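Uncharacterized protein (Eubacterium rectale, PDB 5COZ) is of unknown function but is probably an exported lipoprotein with a domain resembling the regulatory protein YycH. Local coordinates at residues Y212-F217 and I246-K251; S302-L307 and V320-Y325; D316-W321 and V346-T351. One frame throughout, in Å; residues are numbered along the deposited sequence.

Interaction 1: residues Y212-F217 and I246-K251; sequences YVFFMF and IAMDEK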
loop_
_atom_site.group_PDB
_atom_site.type_symbol
_atom_site.label_atom_id
_atom_site.label_comp_id
_atom_site.label_asym_id
_atom_site.label_seq_id
_atom_site.Cartn_x
_atom_site.Cartn_y
_atom_site.Cartn_z
ATOM N N TYR A 212 -2.452 6.278 -15.406
ATOM C CA TYR A 212 -2.726 5.070 -14.630
ATOM C C TYR A 212 -1.802 5.064 -13.426
ATOM O O TYR A 212 -0.621 5.382 -13.595
ATOM C CB TYR A 212 -2.390 3.809 -15.431
ATOM C CG TYR A 212 -3.324 3.432 -16.543
ATOM C CD1 TYR A 212 -4.654 3.088 -16.280
ATOM C CD2 TYR A 212 -2.863 3.313 -17.846
ATOM C CE1 TYR A 212 -5.499 2.658 -17.294
ATOM C CE2 TYR A 212 -3.693 2.855 -18.866
ATOM C CZ TYR A 212 -5.010 2.519 -18.585
ATOM O OH TYR A 212 -5.831 2.087 -19.606
ATOM N N VAL A 213 -2.275 4.665 -12.253
ATOM C CA VAL A 213 -1.414 4.516 -11.078
ATOM C C VAL A 213 -1.553 3.101 -10.567
ATOM O O VAL A 213 -2.647 2.700 -10.155
ATOM C CB VAL A 213 -1.734 5.531 -9.959
ATOM C CG1 VAL A 213 -0.905 5.244 -8.691
ATOM C CG2 VAL A 213 -1.490 6.963 -10.429
ATOM N N PHE A 214 -0.452 2.349 -10.571
ATOM C CA PHE A 214 -0.460 1.035 -9.952
ATOM C C PHE A 214 0.124 1.087 -8.585
ATOM O O PHE A 214 1.133 1.757 -8.367
ATOM C CB PHE A 214 0.389 0.041 -10.758
ATOM C CG PHE A 214 -0.290 -0.338 -12.042
ATOM C CD1 PHE A 214 -0.093 0.408 -13.203
ATOM C CD2 PHE A 214 -1.066 -1.483 -12.113
ATOM C CE1 PHE A 214 -0.724 0.039 -14.402
ATOM C CE2 PHE A 214 -1.718 -1.837 -13.303
ATOM C CZ PHE A 214 -1.534 -1.075 -14.438
ATOM N N PHE A 215 -0.485 0.330 -7.668
ATOM C CA PHE A 215 0.105 0.013 -6.384
ATOM C C PHE A 215 0.523 -1.418 -6.448
ATOM O O PHE A 215 -0.311 -2.287 -6.640
ATOM C CB PHE A 215 -0.845 0.196 -5.173
ATOM C CG PHE A 215 -1.123 1.581 -4.665
ATOM C CD1 PHE A 215 -0.781 2.710 -5.416
ATOM C CD2 PHE A 215 -1.720 1.767 -3.426
ATOM C CE1 PHE A 215 -1.102 4.004 -4.950
ATOM C CE2 PHE A 215 -1.997 3.055 -2.945
ATOM C CZ PHE A 215 -1.682 4.158 -3.702
HETATM N N MSE A 216 1.825 -1.647 -6.298
HETATM C CA MSE A 216 2.362 -3.005 -6.188
HETATM C C MSE A 216 2.856 -3.181 -4.780
HETATM O O MSE A 216 3.134 -2.206 -4.090
HETATM C CB MSE A 216 3.452 -3.266 -7.203
HETATM C CG MSE A 216 3.019 -2.770 -8.557
HETATM SE SE MSE A 216 4.371 -2.981 -9.856
HETATM C CE MSE A 216 3.876 -4.484 -10.358
ATOM N N PHE A 217 2.898 -4.434 -4.312
ATOM C CA PHE A 217 3.184 -4.670 -2.921
ATOM C C PHE A 217 4.413 -5.538 -2.696
ATOM O O PHE A 217 4.353 -6.751 -2.832
ATOM C CB PHE A 217 1.934 -5.307 -2.270
ATOM C CG PHE A 217 0.688 -4.481 -2.514
ATOM C CD1 PHE A 217 0.521 -3.246 -1.895
ATOM C CD2 PHE A 217 -0.253 -4.878 -3.463
ATOM C CE1 PHE A 217 -0.585 -2.446 -2.183
ATOM C CE2 PHE A 217 -1.371 -4.081 -3.748
ATOM C CZ PHE A 217 -1.543 -2.877 -3.090
ATOM N N ILE A 246 3.651 3.083 -9.154
ATOM C CA ILE A 246 4.152 3.265 -10.518
ATOM C C ILE A 246 3.044 3.871 -11.328
ATOM O O ILE A 246 1.993 3.247 -11.514
ATOM C CB ILE A 246 4.620 1.927 -11.131
ATOM C CG1 ILE A 246 5.553 1.141 -10.144
ATOM C CG2 ILE A 246 5.304 2.203 -12.501
ATOM C CD1 ILE A 246 6.231 -0.179 -10.763
ATOM N N ALA A 247 3.257 5.096 -11.795
ATOM C CA ALA A 247 2.240 5.763 -12.618
ATOM C C ALA A 247 2.736 5.937 -14.023
ATOM O O ALA A 247 3.951 6.073 -14.231
ATOM C CB ALA A 247 1.886 7.114 -12.034
HETATM N N MSE A 248 1.807 5.975 -14.987
HETATM C CA MSE A 248 2.195 6.204 -16.376
HETATM C C MSE A 248 1.130 6.973 -17.128
HETATM O O MSE A 248 -0.064 6.836 -16.852
HETATM C CB MSE A 248 2.497 4.893 -17.095
HETATM C CG MSE A 248 1.338 3.933 -17.072
HETATM SE SE MSE A 248 1.866 2.129 -17.479
HETATM C CE MSE A 248 2.838 1.659 -15.945
ATOM N N ASP A 249 1.573 7.809 -18.045
ATOM C CA ASP A 249 0.704 8.610 -18.887
ATOM C C ASP A 249 1.093 8.278 -20.333
ATOM O O ASP A 249 1.849 7.327 -20.562
ATOM C CB ASP A 249 0.813 10.101 -18.531
ATOM C CG ASP A 249 2.218 10.681 -18.567
ATOM O OD1 ASP A 249 3.066 10.160 -19.348
ATOM O OD2 ASP A 249 2.459 11.683 -17.863
ATOM N N GLU A 250 0.603 9.054 -21.316
ATOM C CA GLU A 250 0.889 8.769 -22.725
ATOM C C GLU A 250 2.391 8.865 -23.070
ATOM O O GLU A 250 2.804 8.350 -24.121
ATOM C CB GLU A 250 0.058 9.706 -23.620
ATOM C CG GLU A 250 0.452 11.172 -23.499
ATOM C CD GLU A 250 -0.259 12.125 -24.441
ATOM O OE1 GLU A 250 -1.308 11.747 -25.012
ATOM O OE2 GLU A 250 0.216 13.275 -24.571
ATOM N N LYS A 251 3.183 9.516 -22.211
ATOM C CA LYS A 251 4.635 9.670 -22.417
ATOM C C LYS A 251 5.433 8.520 -21.778
ATOM O O LYS A 251 6.648 8.431 -21.989
ATOM C CB LYS A 251 5.108 11.027 -21.891
ATOM C CG LYS A 251 4.605 12.196 -22.752
ATOM C CD LYS A 251 5.073 13.537 -22.217
ATOM C CE LYS A 251 4.009 14.596 -22.305
ATOM N NZ LYS A 251 4.475 15.886 -21.730
#
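Tyr212 and Phe214 turn their rings to one face of an antiparallel strand pair, where Met248 and Ile246 stand opposite them. Tyr212 CG lies anti to the carbonyl carbon, beside the backbone N (chi1 -73°), and Phe214 CG is placed in the same way. The contact of Tyr212 is made by its stem, CB lying 4.1 Å from CG of the selenomethionine Met248 in the conformer described, one of two; its OH reaches past the pair to Met163 O and Leu160 N. Phe214 instead offers a ring edge to Ile246 O, which lies in the ring plane 3.9 Å from Phe214 CD1. Further along, the selenomethionine Met216 crosses Ile246 obliquely, but the contact of its SE with Ile246 CD1 is doubtful, because Met216 has a second conformer. On the other face Val213 CG2 meets Ala247 CB at 3.7 Å, within a non-hydrogen-bonded pair.

Backbone evidence for the register is a ladder of four bonds, two between Tyr212 and Met248 and two between Phe214 and Ile246. Phe214 N to Ile246 O is short and nearly straight (2.8 Å, 171° at the hydrogen). Ala247 CA adds a CA-H...O contact with Tyr212 O at 3.0 Å. The strand directions differ by 162°, as in an antiparallel pair. Ala168 of helix 165-178 touches Tyr212, Phe214 and Met248 alike, so the helix lies over their face: the two-layer packing of a helix on an antiparallel beta sheet.

Interaction 2: residues S302-L307 and V320-Y325; sequences SLEYML and VWVVYY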
loop_
_atom_site.group_PDB
_atom_site.type_symbol
_atom_site.label_atom_id
_atom_site.label_comp_id
_atom_site.label_asym_id
_atom_site.label_seq_id
_atom_site.Cartn_x
_atom_site.Cartn_y
_atom_site.Cartn_z
ATOM N N SER A 302 -6.952 -8.931 5.173
ATOM C CA SER A 302 -5.697 -9.130 4.464
ATOM C C SER A 302 -4.639 -9.752 5.339
ATOM O O SER A 302 -4.434 -9.313 6.469
ATOM C CB SER A 302 -5.208 -7.755 3.977
ATOM O OG SER A 302 -3.960 -7.818 3.299
ATOM N N LEU A 303 -3.920 -10.745 4.799
ATOM C CA LEU A 303 -2.780 -11.387 5.451
ATOM C C LEU A 303 -1.539 -10.593 5.080
ATOM O O LEU A 303 -1.251 -10.452 3.884
ATOM C CB LEU A 303 -2.658 -12.857 5.003
ATOM C CG LEU A 303 -1.412 -13.587 5.454
ATOM C CD1 LEU A 303 -1.350 -13.662 7.009
ATOM C CD2 LEU A 303 -1.403 -15.009 4.821
ATOM N N GLU A 304 -0.836 -10.058 6.078
ATOM C CA GLU A 304 0.312 -9.203 5.795
ATOM C C GLU A 304 1.447 -9.511 6.737
ATOM O O GLU A 304 1.251 -10.149 7.764
ATOM C CB GLU A 304 -0.070 -7.705 5.908
ATOM C CG GLU A 304 -1.291 -7.376 5.049
ATOM C CD GLU A 304 -1.731 -5.929 5.027
ATOM O OE1 GLU A 304 -1.131 -5.116 5.765
ATOM O OE2 GLU A 304 -2.747 -5.624 4.356
ATOM N N TYR A 305 2.652 -9.024 6.402
ATOM C CA TYR A 305 3.794 -9.144 7.293
ATOM C C TYR A 305 4.043 -7.802 7.951
ATOM O O TYR A 305 4.394 -6.825 7.275
ATOM C CB TYR A 305 5.048 -9.554 6.498
ATOM C CG TYR A 305 5.353 -11.032 6.470
ATOM C CD1 TYR A 305 5.405 -11.778 7.646
ATOM C CD2 TYR A 305 5.690 -11.670 5.284
ATOM C CE1 TYR A 305 5.792 -13.124 7.640
ATOM C CE2 TYR A 305 6.089 -13.013 5.265
ATOM C CZ TYR A 305 6.146 -13.731 6.447
ATOM O OH TYR A 305 6.560 -15.043 6.424
HETATM N N MSE A 306 3.910 -7.763 9.275
HETATM C CA MSE A 306 4.169 -6.526 10.003
HETATM C C MSE A 306 5.608 -6.532 10.505
HETATM O O MSE A 306 6.119 -7.576 10.921
HETATM C CB MSE A 306 3.198 -6.360 11.170
HETATM C CG MSE A 306 3.403 -5.036 11.889
HETATM SE SE MSE A 306 1.896 -4.585 13.012
HETATM C CE MSE A 306 0.743 -3.893 11.657
ATOM N N LEU A 307 6.242 -5.357 10.427
ATOM C CA LEU A 307 7.580 -5.184 10.956
ATOM C C LEU A 307 7.559 -4.503 12.296
ATOM O O LEU A 307 6.831 -3.517 12.497
ATOM C CB LEU A 307 8.432 -4.378 10.023
ATOM C CG LEU A 307 8.694 -4.986 8.669
ATOM C CD1 LEU A 307 9.807 -4.349 8.128
ATOM C CD2 LEU A 307 9.135 -6.420 8.756
ATOM N N VAL A 320 0.351 -10.960 10.301
ATOM C CA VAL A 320 -0.830 -10.381 10.924
ATOM C C VAL A 320 -2.009 -10.519 9.971
ATOM O O VAL A 320 -1.834 -10.550 8.744
ATOM C CB VAL A 320 -0.624 -8.871 11.318
ATOM C CG1 VAL A 320 0.427 -8.745 12.411
ATOM C CG2 VAL A 320 -0.276 -7.980 10.114
ATOM N N TRP A 321 -3.219 -10.562 10.541
ATOM C CA TRP A 321 -4.455 -10.378 9.795
ATOM C C TRP A 321 -4.926 -8.954 10.039
ATOM O O TRP A 321 -5.070 -8.560 11.206
ATOM C CB TRP A 321 -5.531 -11.370 10.249
ATOM C CG TRP A 321 -5.359 -12.762 9.739
ATOM C CD1 TRP A 321 -5.036 -13.868 10.471
ATOM C CD2 TRP A 321 -5.636 -13.223 8.410
ATOM N NE1 TRP A 321 -5.063 -14.994 9.669
ATOM C CE2 TRP A 321 -5.455 -14.629 8.407
ATOM C CE3 TRP A 321 -6.012 -12.583 7.215
ATOM C CZ2 TRP A 321 -5.647 -15.412 7.260
ATOM C CZ3 TRP A 321 -6.219 -13.362 6.075
ATOM C CH2 TRP A 321 -6.028 -14.756 6.102
ATOM N N VAL A 322 -5.095 -8.173 8.963
ATOM C CA VAL A 322 -5.543 -6.788 9.071
ATOM C C VAL A 322 -6.973 -6.728 8.588
ATOM O O VAL A 322 -7.282 -7.277 7.525
ATOM C CB VAL A 322 -4.658 -5.812 8.253
ATOM C CG1 VAL A 322 -5.075 -4.369 8.557
ATOM C CG2 VAL A 322 -3.179 -6.012 8.595
ATOM N N VAL A 323 -7.851 -6.055 9.343
ATOM C CA VAL A 323 -9.221 -5.809 8.919
ATOM C C VAL A 323 -9.364 -4.317 8.694
ATOM O O VAL A 323 -9.204 -3.525 9.614
ATOM C CB VAL A 323 -10.279 -6.321 9.933
ATOM C CG1 VAL A 323 -11.705 -6.045 9.428
ATOM C CG2 VAL A 323 -10.085 -7.810 10.190
ATOM N N TYR A 324 -9.680 -3.940 7.448
ATOM C CA TYR A 324 -9.902 -2.548 7.085
ATOM C C TYR A 324 -11.392 -2.334 7.048
ATOM O O TYR A 324 -12.116 -3.177 6.485
ATOM C CB TYR A 324 -9.282 -2.244 5.708
ATOM C CG TYR A 324 -7.790 -2.502 5.653
ATOM C CD1 TYR A 324 -7.293 -3.740 5.241
ATOM C CD2 TYR A 324 -6.876 -1.477 5.890
ATOM C CE1 TYR A 324 -5.918 -3.964 5.111
ATOM C CE2 TYR A 324 -5.501 -1.695 5.774
ATOM C CZ TYR A 324 -5.031 -2.924 5.346
ATOM O OH TYR A 324 -3.679 -3.154 5.252
ATOM N N TYR A 325 -11.864 -1.235 7.681
ATOM C CA TYR A 325 -13.288 -0.977 7.693
ATOM C C TYR A 325 -13.560 0.502 7.688
ATOM O O TYR A 325 -12.686 1.291 8.017
ATOM C CB TYR A 325 -13.947 -1.667 8.923
ATOM C CG TYR A 325 -13.560 -1.058 10.258
ATOM C CD1 TYR A 325 -12.416 -1.474 10.933
ATOM C CD2 TYR A 325 -14.375 -0.108 10.877
ATOM C CE1 TYR A 325 -12.075 -0.935 12.179
ATOM C CE2 TYR A 325 -14.040 0.442 12.111
ATOM C CZ TYR A 325 -12.883 0.034 12.752
ATOM O OH TYR A 325 -12.574 0.574 13.993
#
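Glu304 and Tyr324 meet tip to tip across a beta hairpin, the antiparallel pair formed by strands 295-311 and 314-330. Polar side chains converge on one carboxylate oxygen. Tyr324 OH donates to Glu304 OE2 over 2.8 Å on the syn lone pair, while Ser302 OG donates to the same Glu304 OE2 over 2.7 Å on the anti lone pair. The bond from Tyr324 arrives in the plane of its own ring, although ring and carboxylate planes are turned 41° apart. Arg227, outside the hairpin, adds a salt bridge to OE2, which thus has three partners, two of them on different lone pairs; Trp52 NE1 is a further partner of Ser302 OG. A methyl also lies against this buried carboxylate, Val322 CG2 being 3.6 Å from Glu304 OE1.

Backbone bonds set the register: Ser302 pairs with Val322, and Glu304 with Val320, each through two N-H...O bonds. The straightest joins Val322 N to Ser302 O at 2.8 Å, with 175° at the hydrogen. The segments are nevertheless strongly twisted, their directions differing by 127°.

Apolar packing occupies both faces. On the face of the polar cluster, CB of the selenomethionine Met306 rests 3.9 Å from Val320 CG1. On the opposite face the contact is a CH-pi interaction: Leu303 CB sits over the six-membered ring of Trp321, 4.0 Å from its centroid and 3.8 Å from Trp321 CZ3, displaced toward the rim.

Interaction 3: residues D316-W321 and V346-T351; sequences DIKPVW and VYDAYT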
loop_
_atom_site.group_PDB
_atom_site.type_symbol
_atom_site.label_atom_id
_atom_site.label_comp_id
_atom_site.label_asym_id
_atom_site.label_seq_id
_atom_site.Cartn_x
_atom_site.Cartn_y
_atom_site.Cartn_z
ATOM N N ASP A 316 11.748 -7.413 13.626
ATOM C CA ASP A 316 11.077 -8.704 13.639
ATOM C C ASP A 316 9.990 -8.626 12.580
ATOM O O ASP A 316 9.321 -7.581 12.479
ATOM C CB ASP A 316 10.443 -8.987 14.998
ATOM C CG ASP A 316 11.480 -9.380 16.026
ATOM O OD1 ASP A 316 11.983 -10.519 15.949
ATOM O OD2 ASP A 316 11.775 -8.554 16.915
ATOM N N ILE A 317 9.807 -9.678 11.803
ATOM C CA ILE A 317 8.766 -9.728 10.771
ATOM C C ILE A 317 7.807 -10.846 11.157
ATOM O O ILE A 317 8.253 -11.984 11.360
ATOM C CB ILE A 317 9.360 -9.879 9.350
ATOM C CG1 ILE A 317 8.254 -9.865 8.285
ATOM C CG2 ILE A 317 10.322 -11.093 9.172
ATOM C CD1 ILE A 317 8.772 -9.701 6.850
ATOM N N LYS A 318 6.509 -10.503 11.358
ATOM C CA LYS A 318 5.561 -11.508 11.842
ATOM C C LYS A 318 4.273 -11.359 11.084
ATOM O O LYS A 318 3.892 -10.222 10.751
ATOM C CB LYS A 318 5.289 -11.312 13.355
ATOM C CG LYS A 318 6.565 -11.500 14.206
ATOM C CD LYS A 318 6.289 -11.368 15.705
ATOM C CE LYS A 318 5.559 -12.588 16.248
ATOM N NZ LYS A 318 5.159 -12.417 17.675
ATOM N N PRO A 319 3.552 -12.458 10.819
ATOM C CA PRO A 319 2.301 -12.317 10.069
ATOM C C PRO A 319 1.182 -11.774 10.933
ATOM O O PRO A 319 1.054 -12.121 12.129
ATOM C CB PRO A 319 1.981 -13.758 9.635
ATOM C CG PRO A 319 2.589 -14.619 10.746
ATOM C CD PRO A 319 3.865 -13.879 11.102
ATOM N N VAL A 320 0.351 -10.960 10.301
ATOM C CA VAL A 320 -0.830 -10.381 10.924
ATOM C C VAL A 320 -2.009 -10.519 9.971
ATOM O O VAL A 320 -1.834 -10.550 8.744
ATOM C CB VAL A 320 -0.624 -8.871 11.318
ATOM C CG1 VAL A 320 0.427 -8.745 12.411
ATOM C CG2 VAL A 320 -0.276 -7.980 10.114
ATOM N N TRP A 321 -3.219 -10.562 10.541
ATOM C CA TRP A 321 -4.455 -10.378 9.795
ATOM C C TRP A 321 -4.926 -8.954 10.039
ATOM O O TRP A 321 -5.070 -8.560 11.206
ATOM C CB TRP A 321 -5.531 -11.370 10.249
ATOM C CG TRP A 321 -5.359 -12.762 9.739
ATOM C CD1 TRP A 321 -5.036 -13.868 10.471
ATOM C CD2 TRP A 321 -5.636 -13.223 8.410
ATOM N NE1 TRP A 321 -5.063 -14.994 9.669
ATOM C CE2 TRP A 321 -5.455 -14.629 8.407
ATOM C CE3 TRP A 321 -6.012 -12.583 7.215
ATOM C CZ2 TRP A 321 -5.647 -15.412 7.260
ATOM C CZ3 TRP A 321 -6.219 -13.362 6.075
ATOM C CH2 TRP A 321 -6.028 -14.756 6.102
ATOM N N VAL A 346 -5.826 -4.858 13.752
ATOM C CA VAL A 346 -4.725 -5.767 13.449
ATOM C C VAL A 346 -4.701 -6.892 14.456
ATOM O O VAL A 346 -4.802 -6.635 15.654
ATOM C CB VAL A 346 -3.350 -5.042 13.440
ATOM C CG1 VAL A 346 -2.244 -5.984 12.959
ATOM C CG2 VAL A 346 -3.366 -3.798 12.559
ATOM N N TYR A 347 -4.541 -8.115 13.968
ATOM C CA TYR A 347 -4.460 -9.309 14.797
ATOM C C TYR A 347 -3.169 -10.043 14.559
ATOM O O TYR A 347 -2.777 -10.213 13.409
ATOM C CB TYR A 347 -5.624 -10.259 14.445
ATOM C CG TYR A 347 -6.969 -9.715 14.844
ATOM C CD1 TYR A 347 -7.644 -8.797 14.036
ATOM C CD2 TYR A 347 -7.606 -10.167 15.996
ATOM C CE1 TYR A 347 -8.873 -8.266 14.431
ATOM C CE2 TYR A 347 -8.836 -9.658 16.387
ATOM C CZ TYR A 347 -9.463 -8.708 15.606
ATOM O OH TYR A 347 -10.677 -8.256 16.041
ATOM N N ASP A 348 -2.560 -10.549 15.622
ATOM C CA ASP A 348 -1.449 -11.492 15.476
ATOM C C ASP A 348 -2.017 -12.699 14.691
ATOM O O ASP A 348 -3.051 -13.265 15.093
ATOM C CB ASP A 348 -0.951 -11.874 16.878
ATOM C CG ASP A 348 0.155 -12.912 16.943
ATOM O OD1 ASP A 348 0.130 -13.866 16.119
ATOM O OD2 ASP A 348 0.996 -12.819 17.870
ATOM N N ALA A 349 -1.380 -13.082 13.554
ATOM C CA ALA A 349 -2.023 -14.133 12.746
ATOM C C ALA A 349 -1.938 -15.510 13.382
ATOM O O ALA A 349 -2.759 -16.361 13.043
ATOM C CB ALA A 349 -1.432 -14.173 11.343
ATOM N N TYR A 350 -0.972 -15.741 14.282
ATOM C CA TYR A 350 -0.860 -17.039 14.947
ATOM C C TYR A 350 -1.828 -17.150 16.090
ATOM O O TYR A 350 -2.460 -18.190 16.236
ATOM C CB TYR A 350 0.540 -17.279 15.527
ATOM C CG TYR A 350 1.684 -17.215 14.544
ATOM C CD1 TYR A 350 1.775 -18.116 13.479
ATOM C CD2 TYR A 350 2.710 -16.292 14.712
ATOM C CE1 TYR A 350 2.863 -18.081 12.600
ATOM C CE2 TYR A 350 3.783 -16.233 13.832
ATOM C CZ TYR A 350 3.888 -17.174 12.819
ATOM O OH TYR A 350 4.968 -17.071 11.971
ATOM N N THR A 351 -1.889 -16.118 16.950
ATOM C CA THR A 351 -2.651 -16.247 18.187
ATOM C C THR A 351 -4.024 -15.629 18.157
ATOM O O THR A 351 -4.833 -15.963 19.022
ATOM C CB THR A 351 -1.869 -15.621 19.354
ATOM O OG1 THR A 351 -1.822 -14.192 19.177
ATOM C CG2 THR A 351 -0.460 -16.195 19.520
HETATM O O HOH W 1 3.018 -14.503 18.215
HETATM O O HOH W 2 2.299 -12.758 14.524
#
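Pro319 and Tyr350 meet across the contact: chi1 of Tyr350 (-58°) sets CG beside its backbone N and anti to the carbonyl carbon, and the ring beyond CG receives the proline over a face. At Asp348, CG is anti to the backbone N (chi1 177°), beside the carbonyl carbon. The proline crosses Tyr350 at about a right angle: Pro319 CG lies over one ring face, offset toward the rim and 3.5 Å from Tyr350 CZ, a CH-pi contact. Next to it, Pro319 CB touches Ala349 CB at 3.8 Å, and the same methyl lies against Trp321 CD1.

Asp348 OD1 accepts from two amides, Tyr350 N at 2.8 Å and Thr351 N at 3.1 Å. The first comes nearly in line with the C-O bond and the second from above the carboxylate plane (67° out of it). The bond from Tyr350 N makes an Asx turn where the strand ends, and that from Thr351 N extends it to an Asx motif. Asp348 OD2 and Lys318 NZ are 4.2 Å apart, too far for a salt bridge, but one water spans them, accepting from the amine and donating to the carboxylate. An alanine at Asp348 would probably leave both turn amides without this acceptor and Lys318 without its nearby opposite charge, making the turn freer to unwind.

Backbone bonds join Trp321 and Tyr347 in both directions, and Ala349 N reaches Pro319 O at 3.0 Å from above the carbonyl plane. Strand 314-330 runs here between strands 338-348 and 295-311, and nearer Ile317 it pairs with strand 58-66. Tyr350 OH bonds to Ser61 OG and Val59 O around that strand, while helix 276-288 packs against Trp321 and Tyr347 and bonds to Tyr347 OH through Glu283.

How the interactions relate
Following the chain, interaction 1 comes first: it brings 246-251 back beside 212-217 and closes a loop of 28 intervening residues between two strands of the antiparallel sheet. Its loop ends before the others begin, and its centre lies about 24 Å from that of interaction 2 and 30 Å from that of interaction 3, across the centre of the chain. Interaction 2 then closes a short hairpin loop between 302-307 and 320-325. Interaction 3 starts within that loop, at 316-321, and ends beyond it, at 346-351, so the two overlap and share Val320 and Trp321. Together they join strands 295-311, 314-330 and 338-348 as consecutive neighbours of the second, mixed sheet.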